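Local coordinates for intracellular serine protease (Bacillus licheniformis, PDB 4ZOQ), which is a subtilase-family lanthipeptide protease that cleaves peptide bonds sequence-specifically, probably as a serine endopeptidase, at residues Tyr117-Met120 / Lys121-Asp125; Thr248-Pro251 / Lys252-Asn256. All coordinates share one frame; numbering follows the deposited sequence.

Contact 1 (Tyr117-Met120 / Lys121-Asp125); sequences YNIM and KAMVD
Tyr-117 (chi1 175°) and Lys-121 (chi1 -171°) both turn CG to the far side from their own backbone N, which starts the two side chains one helical turn apart on the same flank. A bend in the lysine at chi3 (-92°) then carries its end back to the phenol. The approach is at the ring edge: Lys-121 NZ lies near the ring plane, 3.6 Å from Tyr-117 CE2, which rules out a cation over the face. Lys-121 CE reaches 3.7 Å from Tyr-117 OH. Both polar ends converge on one residue of the assembly's other chain, Asp-56, whose OD2 forms a salt bridge with Lys-121 NZ and whose backbone O hydrogen-bonds Tyr-117 OH.

Along the backbone run regular i-to-i+4 helical bonds, from Lys-121 N to Tyr-117 O at 3.0 Å and from Met-123 N to Ile-119 O at 2.8 Å. On the inner flank, Ile-119 CG2 lies 4.3 Å from Met-123 SD, an apolar contact.

Helix 116-128 lies between the sheet and helix 146-164. Ile-119, Ala-122 and Met-123 lie against Ile-50 of strand 46-51, Asn-118, Ile-119 and Ala-122 touch Val-108 of strand 102-110, and on helix 146-164 Met-120 packs against Leu-151 and Ala-154 and Ile-119 against Tyr-155.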
loop_
_atom_site.group_PDB
_atom_site.type_symbol
_atom_site.label_atom_id
_atom_site.label_comp_id
_atom_site.label_asym_id
_atom_site.label_seq_id
_atom_site.Cartn_x
_atom_site.Cartn_y
_atom_site.Cartn_z
ATOM N N TYR B 117 -10.368 9.183 4.725
ATOM C CA TYR B 117 -10.305 9.450 6.156
ATOM C C TYR B 117 -9.815 8.215 6.901
ATOM O O TYR B 117 -8.942 8.302 7.766
ATOM C CB TYR B 117 -11.682 9.873 6.685
ATOM C CG TYR B 117 -11.744 10.061 8.184
ATOM C CD1 TYR B 117 -11.316 11.245 8.765
ATOM C CD2 TYR B 117 -12.185 9.035 9.025
ATOM C CE1 TYR B 117 -11.357 11.426 10.130
ATOM C CE2 TYR B 117 -12.229 9.209 10.410
ATOM C CZ TYR B 117 -11.807 10.410 10.950
ATOM O OH TYR B 117 -11.823 10.622 12.313
ATOM N N ASN B 118 -10.401 7.062 6.609
ATOM C CA ASN B 118 -9.926 5.852 7.277
ATOM C C ASN B 118 -8.495 5.465 6.909
ATOM O O ASN B 118 -7.815 4.810 7.706
ATOM C CB ASN B 118 -10.884 4.690 7.051
ATOM C CG ASN B 118 -12.080 4.765 7.965
ATOM O OD1 ASN B 118 -12.011 5.391 9.029
ATOM N ND2 ASN B 118 -13.183 4.144 7.564
ATOM N N ILE B 119 -8.035 5.862 5.721
ATOM C CA ILE B 119 -6.674 5.546 5.337
ATOM C C ILE B 119 -5.720 6.332 6.230
ATOM O O ILE B 119 -4.722 5.791 6.743
ATOM C CB ILE B 119 -6.395 5.844 3.847
ATOM C CG1 ILE B 119 -7.315 5.004 2.971
ATOM C CG2 ILE B 119 -4.918 5.571 3.519
ATOM C CD1 ILE B 119 -7.233 5.326 1.521
ATOM N N MET B 120 -6.041 7.609 6.419
ATOM C CA MET B 120 -5.243 8.482 7.279
ATOM C C MET B 120 -5.226 7.964 8.717
ATOM O O MET B 120 -4.169 7.911 9.353
ATOM C CB MET B 120 -5.792 9.912 7.266
ATOM C CG MET B 120 -5.851 10.529 5.906
ATOM S SD MET B 120 -6.225 12.304 5.948
ATOM C CE MET B 120 -7.224 12.424 4.458
ATOM N N LYS B 121 -6.389 7.547 9.208
ATOM C CA LYS B 121 -6.473 7.067 10.576
ATOM C C LYS B 121 -5.629 5.810 10.729
ATOM O O LYS B 121 -4.907 5.657 11.716
ATOM C CB LYS B 121 -7.910 6.797 10.972
ATOM C CG LYS B 121 -8.079 6.492 12.445
ATOM C CD LYS B 121 -9.529 6.142 12.714
ATOM C CE LYS B 121 -10.329 7.369 13.098
ATOM N NZ LYS B 121 -11.768 7.079 13.222
ATOM N N ALA B 122 -5.715 4.926 9.739
ATOM C CA ALA B 122 -4.911 3.713 9.749
ATOM C C ALA B 122 -3.420 4.049 9.665
ATOM O O ALA B 122 -2.592 3.436 10.354
ATOM C CB ALA B 122 -5.309 2.789 8.604
ATOM N N MET B 123 -3.074 5.059 8.885
ATOM C CA MET B 123 -1.674 5.431 8.784
ATOM C C MET B 123 -1.163 5.816 10.156
ATOM O O MET B 123 -0.125 5.325 10.617
ATOM C CB MET B 123 -1.470 6.597 7.804
ATOM C CG MET B 123 -1.639 6.214 6.329
ATOM S SD MET B 123 -1.562 7.640 5.206
ATOM C CE MET B 123 0.166 8.147 5.314
ATOM N N VAL B 124 -1.921 6.670 10.828
ATOM C CA VAL B 124 -1.476 7.192 12.095
ATOM C C VAL B 124 -1.406 6.086 13.134
ATOM O O VAL B 124 -0.414 5.959 13.862
ATOM C CB VAL B 124 -2.391 8.320 12.562
ATOM C CG1 VAL B 124 -2.008 8.734 13.970
ATOM C CG2 VAL B 124 -2.242 9.485 11.615
ATOM N N ASP B 125 -2.435 5.256 13.179
ATOM C CA ASP B 125 -2.435 4.139 14.114
ATOM C C ASP B 125 -1.250 3.232 13.861
ATOM O O ASP B 125 -0.552 2.849 14.800
ATOM C CB ASP B 125 -3.741 3.340 14.026
ATOM C CG ASP B 125 -4.928 4.081 14.640
ATOM O OD1 ASP B 125 -4.703 5.049 15.398
ATOM O OD2 ASP B 125 -6.081 3.700 14.364
#

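Contact 2 (Thr248-Pro251 / Lys252-Asn256); sequences TTYP and KGKDN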
loop_
_atom_site.group_PDB
_atom_site.type_symbol
_atom_site.label_atom_id
_atom_site.label_comp_id
_atom_site.label_asym_id
_atom_site.label_seq_id
_atom_site.Cartn_x
_atom_site.Cartn_y
_atom_site.Cartn_z
ATOM N N THR B 248 -0.816 -14.630 -7.197
ATOM C CA THR B 248 -1.164 -13.999 -5.923
ATOM C C THR B 248 -1.743 -15.027 -4.949
ATOM O O THR B 248 -2.387 -16.020 -5.345
ATOM C CB THR B 248 -2.226 -12.895 -6.120
ATOM O OG1 THR B 248 -3.426 -13.468 -6.688
ATOM C CG2 THR B 248 -1.724 -11.824 -7.045
ATOM N N THR B 249 -1.559 -14.769 -3.668
ATOM C CA THR B 249 -2.322 -15.502 -2.673
ATOM C C THR B 249 -3.715 -14.908 -2.681
ATOM O O THR B 249 -3.899 -13.690 -2.700
ATOM C CB THR B 249 -1.695 -15.439 -1.281
ATOM O OG1 THR B 249 -1.334 -14.086 -1.000
ATOM C CG2 THR B 249 -0.435 -16.284 -1.213
ATOM N N TYR B 250 -4.697 -15.795 -2.682
ATOM C CA TYR B 250 -6.095 -15.413 -2.800
ATOM C C TYR B 250 -6.828 -16.144 -1.668
ATOM O O TYR B 250 -6.388 -17.239 -1.275
ATOM C CB TYR B 250 -6.613 -15.783 -4.189
ATOM C CG TYR B 250 -7.850 -15.028 -4.628
ATOM C CD1 TYR B 250 -7.813 -13.645 -4.840
ATOM C CD2 TYR B 250 -9.038 -15.708 -4.890
ATOM C CE1 TYR B 250 -8.938 -12.952 -5.253
ATOM C CE2 TYR B 250 -10.167 -15.031 -5.312
ATOM C CZ TYR B 250 -10.108 -13.653 -5.495
ATOM O OH TYR B 250 -11.225 -12.995 -5.912
ATOM N N PRO B 251 -7.867 -15.509 -1.076
ATOM C CA PRO B 251 -8.537 -16.115 0.087
ATOM C C PRO B 251 -8.917 -17.573 -0.191
ATOM O O PRO B 251 -9.599 -17.877 -1.163
ATOM C CB PRO B 251 -9.768 -15.237 0.280
ATOM C CG PRO B 251 -9.375 -13.900 -0.281
ATOM C CD PRO B 251 -8.497 -14.229 -1.466
ATOM N N LYS B 252 -8.431 -18.474 0.649
ATOM C CA LYS B 252 -8.492 -19.887 0.327
ATOM C C LYS B 252 -9.939 -20.386 0.223
ATOM O O LYS B 252 -10.232 -21.311 -0.533
ATOM C CB LYS B 252 -7.720 -20.695 1.366
ATOM C CG LYS B 252 -8.607 -21.343 2.388
ATOM C CD LYS B 252 -7.870 -21.797 3.634
ATOM C CE LYS B 252 -7.604 -20.643 4.571
ATOM N NZ LYS B 252 -6.781 -21.143 5.700
ATOM N N GLY B 253 -10.853 -19.763 0.952
ATOM C CA GLY B 253 -12.228 -20.210 0.909
ATOM C C GLY B 253 -13.043 -19.487 -0.136
ATOM O O GLY B 253 -14.267 -19.566 -0.127
ATOM N N LYS B 254 -12.372 -18.791 -1.047
ATOM C CA LYS B 254 -13.055 -18.009 -2.068
ATOM C C LYS B 254 -12.764 -18.662 -3.410
ATOM O O LYS B 254 -11.667 -19.156 -3.612
ATOM C CB LYS B 254 -12.595 -16.543 -2.006
ATOM C CG LYS B 254 -13.461 -15.562 -2.776
ATOM C CD LYS B 254 -12.855 -14.163 -2.853
ATOM C CE LYS B 254 -13.678 -13.265 -3.790
ATOM N NZ LYS B 254 -14.752 -12.533 -3.073
ATOM N N ASP B 255 -13.740 -18.723 -4.310
ATOM C CA ASP B 255 -13.497 -19.305 -5.640
ATOM C C ASP B 255 -12.586 -18.391 -6.449
ATOM O O ASP B 255 -12.789 -17.178 -6.463
ATOM C CB ASP B 255 -14.801 -19.511 -6.421
ATOM C CG ASP B 255 -15.662 -20.649 -5.884
ATOM O OD1 ASP B 255 -15.152 -21.634 -5.278
ATOM O OD2 ASP B 255 -16.884 -20.566 -6.122
ATOM N N ASN B 256 -11.567 -18.942 -7.095
ATOM C CA ASN B 256 -10.750 -18.110 -7.971
ATOM C C ASN B 256 -11.357 -18.129 -9.372
ATOM O O ASN B 256 -12.441 -18.678 -9.558
ATOM C CB ASN B 256 -9.283 -18.554 -7.968
ATOM C CG ASN B 256 -9.100 -19.989 -8.390
ATOM O OD1 ASN B 256 -9.972 -20.588 -9.045
ATOM N ND2 ASN B 256 -7.967 -20.572 -7.985
#
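Tyr-250 and Lys-254 meet through the phenol end of the tyrosine and the methylene run of the lysine, which cross at a slant. Lys-254 CE comes within 3.3 Å of Tyr-250 OH, and Lys-254 CD stands 3.7 Å from Tyr-250 CE2. The lysine is extended as far as CE and turns only at chi4 (90°), which lets the methylenes lie beside the ring while the ammonium continues to Pro-83 O, its hydrogen-bond acceptor. At the ring edge and in its plane sits the carbonyl oxygen of Asp-255, 3.6 Å from Tyr-250 CE2. Asn-256 adds a looser touch, its CB 4.2 Å from Tyr-250 CD2. One face of the same ring is met by Pro-251 CD, displaced toward the rim.

A type I beta turn from Pro-251 to Lys-254 brings the lysine back beside Tyr-250, and the chain leaving it carries Asp-255 O and Asn-256 CB to the ring. Its closing bond runs from Lys-254 N to Pro-251 O, 2.9 Å long with an N-H...O angle of 151°. Pro-251 CB and Lys-254 CB, at the two ends of the turn, are 3.9 Å apart.

Farther out, Lys-252 N is held by Asp-55 OD2, and Asn-256 ND2 bonds the backbone oxygens of Ile-265 and Tyr-269. Tyr-250 is tied by backbone bonding to Gly-268, and its side chain touches Gln-89 of helix 86-97 and stands about 7 Å from that of His-86, a predicted charge-relay residue.

Chemically, the contact combines one backbone hydrogen bond with van der Waals contacts of the lysine methylenes and Asn-256 CB with the phenol. The Asp-255 carbonyl at a ring C-H edge is consistent with weak electrostatic attraction, while the bond closing the turn enters 51° out of the carbonyl plane, away from a lone pair.

How the contacts relate
Contact 1 precedes contact 2 along the chain, and both belong to the subtilase part of the protein. Their centres are 27 Å apart and their nearest atoms about 19 Å, so they do not touch. Contact 1 lies wholly within helix 116-128, which packs on strands 46-51 and 102-110 of the mixed sheet and meets the assembly's other chain, which probably corresponds to the cleaved N-terminal prosegment. Contact 2 leaves strand 246-249 of the two-stranded antiparallel sheet and loops toward helix 258-262. Both lie in the neighbourhood of the predicted charge relay: between side chains, Ile-119 of the helix is about 9 Å from Asp-51, and Pro-251 of the loop about 10 Å, distances too long for direct contact.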